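Local coordinates for putative uncharacterized protein lp_3323 (Lactobacillus plantarum, PDB 3DC7) that is of unknown function but belongs to the GDSL-like lipase/acylhydrolase family and probably hydrolyses ester bonds as an SGNH-type hydrolase, at residues A[79-90]-A[127-137]; A[176-186]-A[211-219]. One frame throughout, in Å; residues are numbered along the deposited sequence.

Followed from the N terminus, the chain lays down strands 24-28 and 56-59 before reaching interaction 1. There strand 85-89 pairs with strand 132-136, closing the loop of 36 residues that carries helices 92-96 and 112-126. Helix 159-173 then leads to strand 177-179, where interaction 2 opens. It closes when 176-186 packs against residues 211-219 of helix 206-223. The two contacts follow one another in series, neither nested nor crossed, and meet in the sheet, where strand 132-136 borders strand 177-179 and Ser136 OG lies 2.9 Å from His177 NE2. Together they tie the centre of the parallel sheet to its edge and to the C-terminal helix.

Interaction 1: A[79-90]-A[127-137]; sequences IPEDADFIAVFG and WPTVPKLFISA
Trp127 turns its indole anti to its own carbonyl carbon (chi1 -62°), and Ile86, with CG1 set the same way and CD1 extended beyond it, brings that methyl over the five-membered ring, 3.9 Å from its centroid. This CH-pi contact lies where a beta-alpha-beta crossover of the SGNH-hydrolase alpha/beta/alpha fold returns to the parallel sheet. Ile79 CG2 lies over the same face, above the CE2-CZ2 side of the indole, and is offset toward the rim as Ile86 CD1 is, while the ring edge turns to the carbonyls of residues 79-81. Trp127 NE1 donates to Pro80 O (3.2 Å), which also accepts Ala83 N from the opposite face of its plane; the indole is thus pinned to a type I turn.

Beyond the turn, strands 85-89 and 132-136 run parallel. Ile86 accepts from Leu133 N and donates to Pro131 O; Val88 likewise bonds Leu133 O and Ile135 N, the usual ladder of a parallel pair. On the face of Ala87 and Leu133, Leu133 CD1 touches Ala87 CB at 3.7 Å and Phe85 CZ at 3.8 Å. Farther along that face, Ile135 CG2 stands almost exactly above the Phe89 ring centre, 3.8 Å from the centroid, and Ala137 CA meets the ring edge. Leu216 and Phe219 of helix 206-223 pack against this side. On the other face, Lys132 folds its end back to gather the start of its own segment and also reaches Gln124 OE1. Its NZ bonds Trp127 O and Val130 O, each at 2.7 Å, and Trp127 O takes Val130 N from the opposite face of its plane.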
loop_
_atom_site.group_PDB
_atom_site.type_symbol
_atom_site.label_atom_id
_atom_site.label_comp_id
_atom_site.label_asym_id
_atom_site.label_seq_id
_atom_site.Cartn_x
_atom_site.Cartn_y
_atom_site.Cartn_z
ATOM N N ILE A 79 21.290 8.486 17.725
ATOM C CA ILE A 79 21.619 7.647 16.567
ATOM C C ILE A 79 23.021 8.044 16.065
ATOM O O ILE A 79 23.311 9.239 15.904
ATOM C CB ILE A 79 20.521 7.751 15.438
ATOM C CG1 ILE A 79 19.183 7.154 15.910
ATOM C CG2 ILE A 79 20.959 7.076 14.145
ATOM C CD1 ILE A 79 17.974 7.548 15.032
ATOM N N PRO A 80 23.905 7.046 15.855
ATOM C CA PRO A 80 25.276 7.303 15.366
ATOM C C PRO A 80 25.292 8.088 14.055
ATOM O O PRO A 80 24.451 7.849 13.172
ATOM C CB PRO A 80 25.825 5.901 15.129
ATOM C CG PRO A 80 25.001 5.011 15.989
ATOM C CD PRO A 80 23.652 5.607 16.069
ATOM N N GLU A 81 26.237 9.015 13.927
ATOM C CA GLU A 81 26.322 9.872 12.731
ATOM C C GLU A 81 26.526 9.097 11.403
ATOM O O GLU A 81 26.077 9.540 10.337
ATOM C CB GLU A 81 27.365 10.983 12.923
ATOM C CG GLU A 81 26.742 12.326 13.354
ATOM C CD GLU A 81 27.426 12.983 14.569
ATOM O OE1 GLU A 81 28.670 12.866 14.716
ATOM O OE2 GLU A 81 26.710 13.635 15.377
ATOM N N ASP A 82 27.176 7.938 11.479
ATOM C CA ASP A 82 27.416 7.117 10.285
ATOM C C ASP A 82 26.513 5.869 10.193
ATOM O O ASP A 82 26.890 4.849 9.603
ATOM C CB ASP A 82 28.898 6.740 10.189
ATOM C CG ASP A 82 29.365 5.910 11.366
ATOM O OD1 ASP A 82 28.772 6.028 12.466
ATOM O OD2 ASP A 82 30.339 5.141 11.188
ATOM N N ALA A 83 25.318 5.957 10.773
ATOM C CA ALA A 83 24.284 4.949 10.563
ATOM C C ALA A 83 23.980 4.854 9.071
ATOM O O ALA A 83 23.822 5.880 8.413
ATOM C CB ALA A 83 23.036 5.326 11.323
ATOM N N ASP A 84 23.923 3.637 8.530
ATOM C CA ASP A 84 23.596 3.471 7.107
ATOM C C ASP A 84 22.149 3.044 6.872
ATOM O O ASP A 84 21.706 2.937 5.721
ATOM C CB ASP A 84 24.590 2.536 6.389
ATOM C CG ASP A 84 24.352 1.074 6.686
ATOM O OD1 ASP A 84 23.651 0.760 7.667
ATOM O OD2 ASP A 84 24.885 0.226 5.940
ATOM N N PHE A 85 21.427 2.808 7.968
ATOM C CA PHE A 85 20.007 2.466 7.950
ATOM C C PHE A 85 19.403 2.851 9.292
ATOM O O PHE A 85 19.993 2.588 10.342
ATOM C CB PHE A 85 19.817 0.964 7.697
ATOM C CG PHE A 85 18.372 0.495 7.766
ATOM C CD1 PHE A 85 17.427 0.935 6.832
ATOM C CD2 PHE A 85 17.967 -0.409 8.748
ATOM C CE1 PHE A 85 16.095 0.491 6.889
ATOM C CE2 PHE A 85 16.653 -0.853 8.819
ATOM C CZ PHE A 85 15.708 -0.408 7.876
ATOM N N ILE A 86 18.237 3.480 9.256
ATOM C CA ILE A 86 17.522 3.820 10.476
ATOM C C ILE A 86 16.104 3.269 10.458
ATOM O O ILE A 86 15.316 3.567 9.558
ATOM C CB ILE A 86 17.507 5.350 10.747
ATOM C CG1 ILE A 86 18.942 5.862 10.934
ATOM C CG2 ILE A 86 16.645 5.672 11.982
ATOM C CD1 ILE A 86 19.136 7.346 10.596
ATOM N N ALA A 87 15.797 2.470 11.466
ATOM C CA ALA A 87 14.465 1.939 11.667
ATOM C C ALA A 87 13.858 2.496 12.963
ATOM O O ALA A 87 14.522 2.545 14.010
ATOM C CB ALA A 87 14.517 0.434 11.711
ATOM N N VAL A 88 12.605 2.936 12.878
ATOM C CA VAL A 88 11.856 3.364 14.057
ATOM C C VAL A 88 10.655 2.459 14.272
ATOM O O VAL A 88 9.826 2.278 13.375
ATOM C CB VAL A 88 11.408 4.836 13.968
ATOM C CG1 VAL A 88 10.645 5.248 15.233
ATOM C CG2 VAL A 88 12.615 5.741 13.720
ATOM N N PHE A 89 10.579 1.887 15.466
ATOM C CA PHE A 89 9.544 0.922 15.795
ATOM C C PHE A 89 8.806 1.404 17.057
ATOM O O PHE A 89 9.146 1.038 18.183
ATOM C CB PHE A 89 10.202 -0.453 15.969
ATOM C CG PHE A 89 9.239 -1.621 15.975
ATOM C CD1 PHE A 89 7.897 -1.457 16.304
ATOM C CD2 PHE A 89 9.702 -2.890 15.704
ATOM C CE1 PHE A 89 7.037 -2.535 16.339
ATOM C CE2 PHE A 89 8.845 -3.989 15.738
ATOM C CZ PHE A 89 7.515 -3.813 16.052
ATOM N N GLY A 90 7.807 2.256 16.864
ATOM C CA GLY A 90 7.121 2.880 17.990
ATOM C C GLY A 90 5.646 3.153 17.769
ATOM O O GLY A 90 5.125 2.950 16.666
ATOM N N TRP A 127 20.104 13.040 8.745
ATOM C CA TRP A 127 20.539 11.911 7.906
ATOM C C TRP A 127 19.796 11.946 6.555
ATOM O O TRP A 127 19.034 11.032 6.229
ATOM C CB TRP A 127 20.287 10.585 8.619
ATOM C CG TRP A 127 21.038 10.416 9.912
ATOM C CD1 TRP A 127 22.282 9.859 10.080
ATOM C CD2 TRP A 127 20.587 10.786 11.222
ATOM N NE1 TRP A 127 22.624 9.863 11.409
ATOM C CE2 TRP A 127 21.607 10.427 12.131
ATOM C CE3 TRP A 127 19.421 11.384 11.716
ATOM C CZ2 TRP A 127 21.497 10.653 13.507
ATOM C CZ3 TRP A 127 19.312 11.607 13.078
ATOM C CH2 TRP A 127 20.348 11.244 13.958
ATOM N N PRO A 128 20.019 13.007 5.762
ATOM C CA PRO A 128 19.245 13.208 4.521
ATOM C C PRO A 128 19.400 12.098 3.469
ATOM O O PRO A 128 18.449 11.823 2.732
ATOM C CB PRO A 128 19.760 14.549 3.992
ATOM C CG PRO A 128 21.107 14.742 4.646
ATOM C CD PRO A 128 21.005 14.090 5.985
ATOM N N THR A 129 20.564 11.455 3.415
ATOM C CA THR A 129 20.788 10.407 2.430
ATOM C C THR A 129 20.624 8.980 2.988
ATOM O O THR A 129 20.763 8.015 2.258
ATOM C CB THR A 129 22.171 10.560 1.741
ATOM O OG1 THR A 129 23.217 10.242 2.667
ATOM C CG2 THR A 129 22.371 11.983 1.216
ATOM N N VAL A 130 20.318 8.840 4.272
ATOM C CA VAL A 130 20.215 7.503 4.885
ATOM C C VAL A 130 18.815 6.912 4.660
ATOM O O VAL A 130 17.826 7.597 4.908
ATOM C CB VAL A 130 20.551 7.551 6.403
ATOM C CG1 VAL A 130 20.199 6.251 7.094
ATOM C CG2 VAL A 130 22.030 7.883 6.609
ATOM N N PRO A 131 18.733 5.656 4.162
ATOM C CA PRO A 131 17.433 5.005 4.047
ATOM C C PRO A 131 16.798 4.764 5.417
ATOM O O PRO A 131 17.484 4.361 6.365
ATOM C CB PRO A 131 17.752 3.672 3.345
ATOM C CG PRO A 131 19.197 3.451 3.555
ATOM C CD PRO A 131 19.825 4.805 3.648
ATOM N N LYS A 132 15.500 5.035 5.513
ATOM C CA LYS A 132 14.781 4.919 6.778
ATOM C C LYS A 132 13.440 4.263 6.568
ATOM O O LYS A 132 12.808 4.447 5.533
ATOM C CB LYS A 132 14.497 6.299 7.381
ATOM C CG LYS A 132 15.649 7.236 7.376
ATOM C CD LYS A 132 15.186 8.654 7.595
ATOM C CE LYS A 132 16.361 9.577 7.425
ATOM N NZ LYS A 132 16.615 9.788 5.979
ATOM N N LEU A 133 12.993 3.521 7.569
ATOM C CA LEU A 133 11.604 3.115 7.596
ATOM C C LEU A 133 10.974 3.207 8.984
ATOM O O LEU A 133 11.663 3.124 10.009
ATOM C CB LEU A 133 11.384 1.738 6.942
ATOM C CG LEU A 133 11.919 0.395 7.439
ATOM C CD1 LEU A 133 12.083 0.345 8.916
ATOM C CD2 LEU A 133 10.958 -0.692 7.030
ATOM N N PHE A 134 9.657 3.392 8.996
ATOM C CA PHE A 134 8.856 3.407 10.211
ATOM C C PHE A 134 8.074 2.116 10.319
ATOM O O PHE A 134 7.391 1.722 9.373
ATOM C CB PHE A 134 7.891 4.594 10.200
ATOM C CG PHE A 134 8.386 5.778 10.970
ATOM C CD1 PHE A 134 7.682 6.246 12.067
ATOM C CD2 PHE A 134 9.575 6.414 10.609
ATOM C CE1 PHE A 134 8.139 7.340 12.794
ATOM C CE2 PHE A 134 10.045 7.505 11.334
ATOM C CZ PHE A 134 9.327 7.966 12.425
ATOM N N ILE A 135 8.191 1.454 11.466
ATOM C CA ILE A 135 7.479 0.200 11.716
ATOM C C ILE A 135 6.446 0.436 12.814
ATOM O O ILE A 135 6.794 0.888 13.898
ATOM C CB ILE A 135 8.446 -0.940 12.128
ATOM C CG1 ILE A 135 9.563 -1.109 11.081
ATOM C CG2 ILE A 135 7.684 -2.224 12.283
ATOM C CD1 ILE A 135 10.776 -1.830 11.606
ATOM N N SER A 136 5.177 0.153 12.530
ATOM C CA SER A 136 4.149 0.220 13.580
ATOM C C SER A 136 3.666 -1.176 13.986
ATOM O O SER A 136 3.627 -2.092 13.161
ATOM C CB SER A 136 2.985 1.100 13.146
ATOM O OG SER A 136 2.349 0.568 12.002
ATOM N N ALA A 137 3.283 -1.318 15.250
ATOM C CA ALA A 137 3.078 -2.617 15.894
ATOM C C ALA A 137 1.817 -3.369 15.510
ATOM O O ALA A 137 0.839 -2.796 15.045
ATOM C CB ALA A 137 3.128 -2.457 17.404
#

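Interaction 2: A[176-186]-A[211-219]. With NA (sodium ion), chain H.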
loop_
_atom_site.group_PDB
_atom_site.type_symbol
_atom_site.label_atom_id
_atom_site.label_comp_id
_atom_site.label_asym_id
_atom_site.label_seq_id
_atom_site.Cartn_x
_atom_site.Cartn_y
_atom_site.Cartn_z
ATOM N N PRO A 176 9.036 5.580 4.055
ATOM C CA PRO A 176 8.259 4.344 3.926
ATOM C C PRO A 176 7.715 3.849 5.268
ATOM O O PRO A 176 8.336 4.046 6.324
ATOM C CB PRO A 176 9.267 3.352 3.349
ATOM C CG PRO A 176 10.231 4.222 2.577
ATOM C CD PRO A 176 10.375 5.450 3.454
ATOM N N HIS A 177 6.537 3.245 5.228
ATOM C CA HIS A 177 5.886 2.812 6.449
ATOM C C HIS A 177 5.517 1.353 6.324
ATOM O O HIS A 177 4.712 1.000 5.481
ATOM C CB HIS A 177 4.643 3.674 6.749
ATOM C CG HIS A 177 3.781 3.132 7.856
ATOM N ND1 HIS A 177 2.404 3.114 7.786
ATOM C CD2 HIS A 177 4.101 2.574 9.050
ATOM C CE1 HIS A 177 1.912 2.579 8.890
ATOM N NE2 HIS A 177 2.921 2.240 9.675
ATOM N N LEU A 178 6.127 0.517 7.158
ATOM C CA LEU A 178 5.775 -0.891 7.253
ATOM C C LEU A 178 4.788 -1.109 8.405
ATOM O O LEU A 178 5.151 -0.977 9.582
ATOM C CB LEU A 178 7.035 -1.740 7.467
ATOM C CG LEU A 178 6.893 -3.228 7.835
ATOM C CD1 LEU A 178 6.013 -3.998 6.861
ATOM C CD2 LEU A 178 8.268 -3.867 7.894
ATOM N N SER A 179 3.549 -1.449 8.067
ATOM C CA SER A 179 2.515 -1.620 9.079
ATOM C C SER A 179 2.351 -3.079 9.459
ATOM O O SER A 179 1.673 -3.827 8.744
ATOM C CB SER A 179 1.189 -1.078 8.567
ATOM O OG SER A 179 0.152 -1.405 9.475
ATOM N N LEU A 180 2.974 -3.498 10.568
ATOM C CA LEU A 180 2.761 -4.871 11.075
ATOM C C LEU A 180 1.309 -5.038 11.501
ATOM O O LEU A 180 0.747 -6.129 11.461
ATOM C CB LEU A 180 3.679 -5.191 12.247
ATOM C CG LEU A 180 5.183 -5.106 12.025
ATOM C CD1 LEU A 180 5.886 -5.485 13.308
ATOM C CD2 LEU A 180 5.615 -6.017 10.872
ATOM N N TYR A 181 0.715 -3.928 11.913
ATOM C CA TYR A 181 -0.706 -3.852 12.209
ATOM C C TYR A 181 -1.558 -4.457 11.068
ATOM O O TYR A 181 -2.344 -5.373 11.317
ATOM C CB TYR A 181 -1.109 -2.397 12.505
ATOM C CG TYR A 181 -2.499 -2.250 13.066
ATOM C CD1 TYR A 181 -3.608 -2.135 12.218
ATOM C CD2 TYR A 181 -2.717 -2.235 14.444
ATOM C CE1 TYR A 181 -4.900 -2.012 12.739
ATOM C CE2 TYR A 181 -3.991 -2.104 14.966
ATOM C CZ TYR A 181 -5.082 -1.995 14.109
ATOM O OH TYR A 181 -6.354 -1.866 14.626
ATOM N N ARG A 182 -1.366 -3.960 9.839
ATOM C CA ARG A 182 -2.144 -4.371 8.649
ATOM C C ARG A 182 -1.727 -5.685 7.992
ATOM O O ARG A 182 -2.559 -6.353 7.370
ATOM C CB ARG A 182 -2.048 -3.323 7.529
ATOM C CG ARG A 182 -2.628 -1.977 7.832
ATOM C CD ARG A 182 -3.158 -1.320 6.558
ATOM N NE ARG A 182 -4.075 -0.233 6.900
ATOM C CZ ARG A 182 -5.125 0.141 6.172
ATOM N NH1 ARG A 182 -5.426 -0.490 5.040
ATOM N NH2 ARG A 182 -5.891 1.148 6.591
ATOM N N ASP A 183 -0.439 -6.019 8.068
ATOM C CA ASP A 183 0.141 -7.013 7.163
ATOM C C ASP A 183 0.977 -8.131 7.801
ATOM O O ASP A 183 1.479 -8.990 7.075
ATOM C CB ASP A 183 1.004 -6.323 6.096
ATOM C CG ASP A 183 0.183 -5.609 5.015
ATOM O OD1 ASP A 183 -0.775 -6.198 4.427
ATOM O OD2 ASP A 183 0.541 -4.439 4.734
ATOM N N ALA A 184 1.134 -8.127 9.127
ATOM C CA ALA A 184 1.963 -9.131 9.826
ATOM C C ALA A 184 1.424 -10.561 9.728
ATOM O O ALA A 184 2.181 -11.528 9.868
ATOM C CB ALA A 184 2.129 -8.746 11.286
ATOM N N GLY A 185 0.113 -10.682 9.510
ATOM C CA GLY A 185 -0.550 -11.959 9.383
ATOM C C GLY A 185 -1.251 -12.418 10.650
ATOM O O GLY A 185 -1.838 -13.499 10.668
HETATM N N MSE A 186 -1.203 -11.596 11.697
HETATM C CA MSE A 186 -1.690 -11.966 13.032
HETATM C C MSE A 186 -2.169 -10.758 13.829
HETATM O O MSE A 186 -1.804 -9.619 13.537
HETATM C CB MSE A 186 -0.585 -12.673 13.825
HETATM C CG MSE A 186 0.603 -11.784 14.170
HETATM SE SE MSE A 186 2.281 -12.740 14.556
HETATM C CE MSE A 186 2.284 -13.971 13.020
ATOM N N VAL A 211 8.761 -13.984 12.632
ATOM C CA VAL A 211 7.765 -13.466 11.677
ATOM C C VAL A 211 8.112 -12.024 11.304
ATOM O O VAL A 211 8.177 -11.684 10.121
ATOM C CB VAL A 211 6.311 -13.550 12.228
ATOM C CG1 VAL A 211 5.343 -12.743 11.365
ATOM C CG2 VAL A 211 5.841 -14.997 12.312
ATOM N N ILE A 212 8.352 -11.191 12.315
ATOM C CA ILE A 212 8.651 -9.775 12.101
ATOM C C ILE A 212 9.887 -9.567 11.225
ATOM O O ILE A 212 9.881 -8.721 10.335
ATOM C CB ILE A 212 8.784 -9.021 13.452
ATOM C CG1 ILE A 212 7.408 -8.897 14.106
ATOM C CG2 ILE A 212 9.407 -7.635 13.246
ATOM C CD1 ILE A 212 7.452 -8.503 15.562
ATOM N N ALA A 213 10.929 -10.358 11.473
ATOM C CA ALA A 213 12.153 -10.356 10.673
ATOM C C ALA A 213 11.884 -10.677 9.210
ATOM O O ALA A 213 12.404 -10.007 8.313
ATOM C CB ALA A 213 13.161 -11.336 11.255
ATOM N N ARG A 214 11.067 -11.697 8.968
ATOM C CA ARG A 214 10.658 -12.051 7.609
ATOM C C ARG A 214 9.869 -10.913 6.950
ATOM O O ARG A 214 10.117 -10.564 5.804
ATOM C CB ARG A 214 9.842 -13.336 7.618
ATOM C CG ARG A 214 10.662 -14.561 8.007
ATOM C CD ARG A 214 9.914 -15.857 7.722
ATOM N NE ARG A 214 8.793 -16.088 8.631
ATOM C CZ ARG A 214 8.792 -16.972 9.630
ATOM N NH1 ARG A 214 9.856 -17.735 9.876
ATOM N NH2 ARG A 214 7.711 -17.103 10.380
ATOM N N LYS A 215 8.945 -10.317 7.693
ATOM C CA LYS A 215 8.118 -9.235 7.155
ATOM C C LYS A 215 8.966 -8.025 6.817
ATOM O O LYS A 215 8.744 -7.385 5.796
ATOM C CB LYS A 215 6.988 -8.862 8.126
ATOM C CG LYS A 215 5.873 -9.915 8.207
ATOM C CD LYS A 215 5.148 -10.089 6.862
ATOM C CE LYS A 215 4.255 -11.343 6.848
ATOM N NZ LYS A 215 4.922 -12.526 6.211
ATOM N N LEU A 216 9.956 -7.735 7.660
ATOM C CA LEU A 216 10.834 -6.597 7.441
ATOM C C LEU A 216 11.753 -6.814 6.235
ATOM O O LEU A 216 11.915 -5.913 5.427
ATOM C CB LEU A 216 11.638 -6.263 8.707
ATOM C CG LEU A 216 12.674 -5.136 8.700
ATOM C CD1 LEU A 216 12.149 -3.831 8.118
ATOM C CD2 LEU A 216 13.122 -4.900 10.148
ATOM N N GLN A 217 12.358 -7.990 6.121
ATOM C CA GLN A 217 13.226 -8.265 4.968
ATOM C C GLN A 217 12.454 -8.138 3.646
ATOM O O GLN A 217 12.937 -7.488 2.712
ATOM C CB GLN A 217 13.924 -9.622 5.086
ATOM C CG GLN A 217 15.002 -9.868 4.024
ATOM C CD GLN A 217 16.243 -8.983 4.196
ATOM O OE1 GLN A 217 16.866 -8.967 5.250
ATOM N NE2 GLN A 217 16.599 -8.256 3.157
ATOM N N SER A 218 11.246 -8.712 3.590
ATOM C CA SER A 218 10.390 -8.635 2.402
ATOM C C SER A 218 10.149 -7.190 2.036
ATOM O O SER A 218 10.255 -6.821 0.874
ATOM C CB SER A 218 9.031 -9.289 2.643
ATOM O OG SER A 218 9.163 -10.681 2.772
ATOM N N PHE A 219 9.818 -6.386 3.043
ATOM C CA PHE A 219 9.505 -4.979 2.843
ATOM C C PHE A 219 10.718 -4.224 2.283
ATOM O O PHE A 219 10.593 -3.424 1.358
ATOM C CB PHE A 219 9.006 -4.341 4.150
ATOM C CG PHE A 219 8.454 -2.953 3.965
ATOM C CD1 PHE A 219 7.132 -2.765 3.596
ATOM C CD2 PHE A 219 9.264 -1.843 4.131
ATOM C CE1 PHE A 219 6.624 -1.497 3.406
ATOM C CE2 PHE A 219 8.760 -0.561 3.939
ATOM C CZ PHE A 219 7.435 -0.392 3.577
HETATM NA NA NA H . -2.431 -6.093 2.857
HETATM O O HOH W 1 -0.831 -4.580 2.384
#
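Pro176 leads off by setting CB in plane at the edge of the Phe219 ring, 4.0 Å from CE2. His177 gives only its carbonyl to that ring, its imidazole turning to Ser136 OG. Leu178 carries the centre of the contact: CB stands over the Phe219 ring at 3.8 Å from the centroid, 4° off the normal, in a CH-pi contact. With CG anti to the backbone N (chi1 170°), one methyl, CD1, lies along Phe219 CD1 and the other, CD2, reaches Leu216 CD1. With Phe219 replaced by an alanine, Leu178 CB and Pro176 CB would probably lose their aromatic partner and a gap would be likely to open between strand and helix.

Ser179 is the N-cap of helix 180-183, its OG accepting from Arg182 N. Leu180 crosses Ile212 at about a right angle, CD1 to CG1 3.8 Å. Asp183 binds a sodium ion through OD1 at 2.3 Å; a water 2.2 Å from the ion is a second ligand, and it also donates a weak hydrogen bond to Asp183 OD2. The carbonyls of Asp183 and Ala184 lie against Lys215 CE (3.6 Å from Asp183 O), along the bent lysine chain; its NZ is bonded to His223 O of the third subunit. Selenomethionine Met186 meets Val211 tip to tip, CE to CG1 3.7 Å.

The contact thus lays helix 206-223 across one side of edge strand 177-179, antiparallel in sense at 145°. Helix 159-173 touches His177 on the other side, Leu133 and Ile135 of strand 132-136 adjoin the packing, and helix 42-50 flanks Ile212 and Leu216.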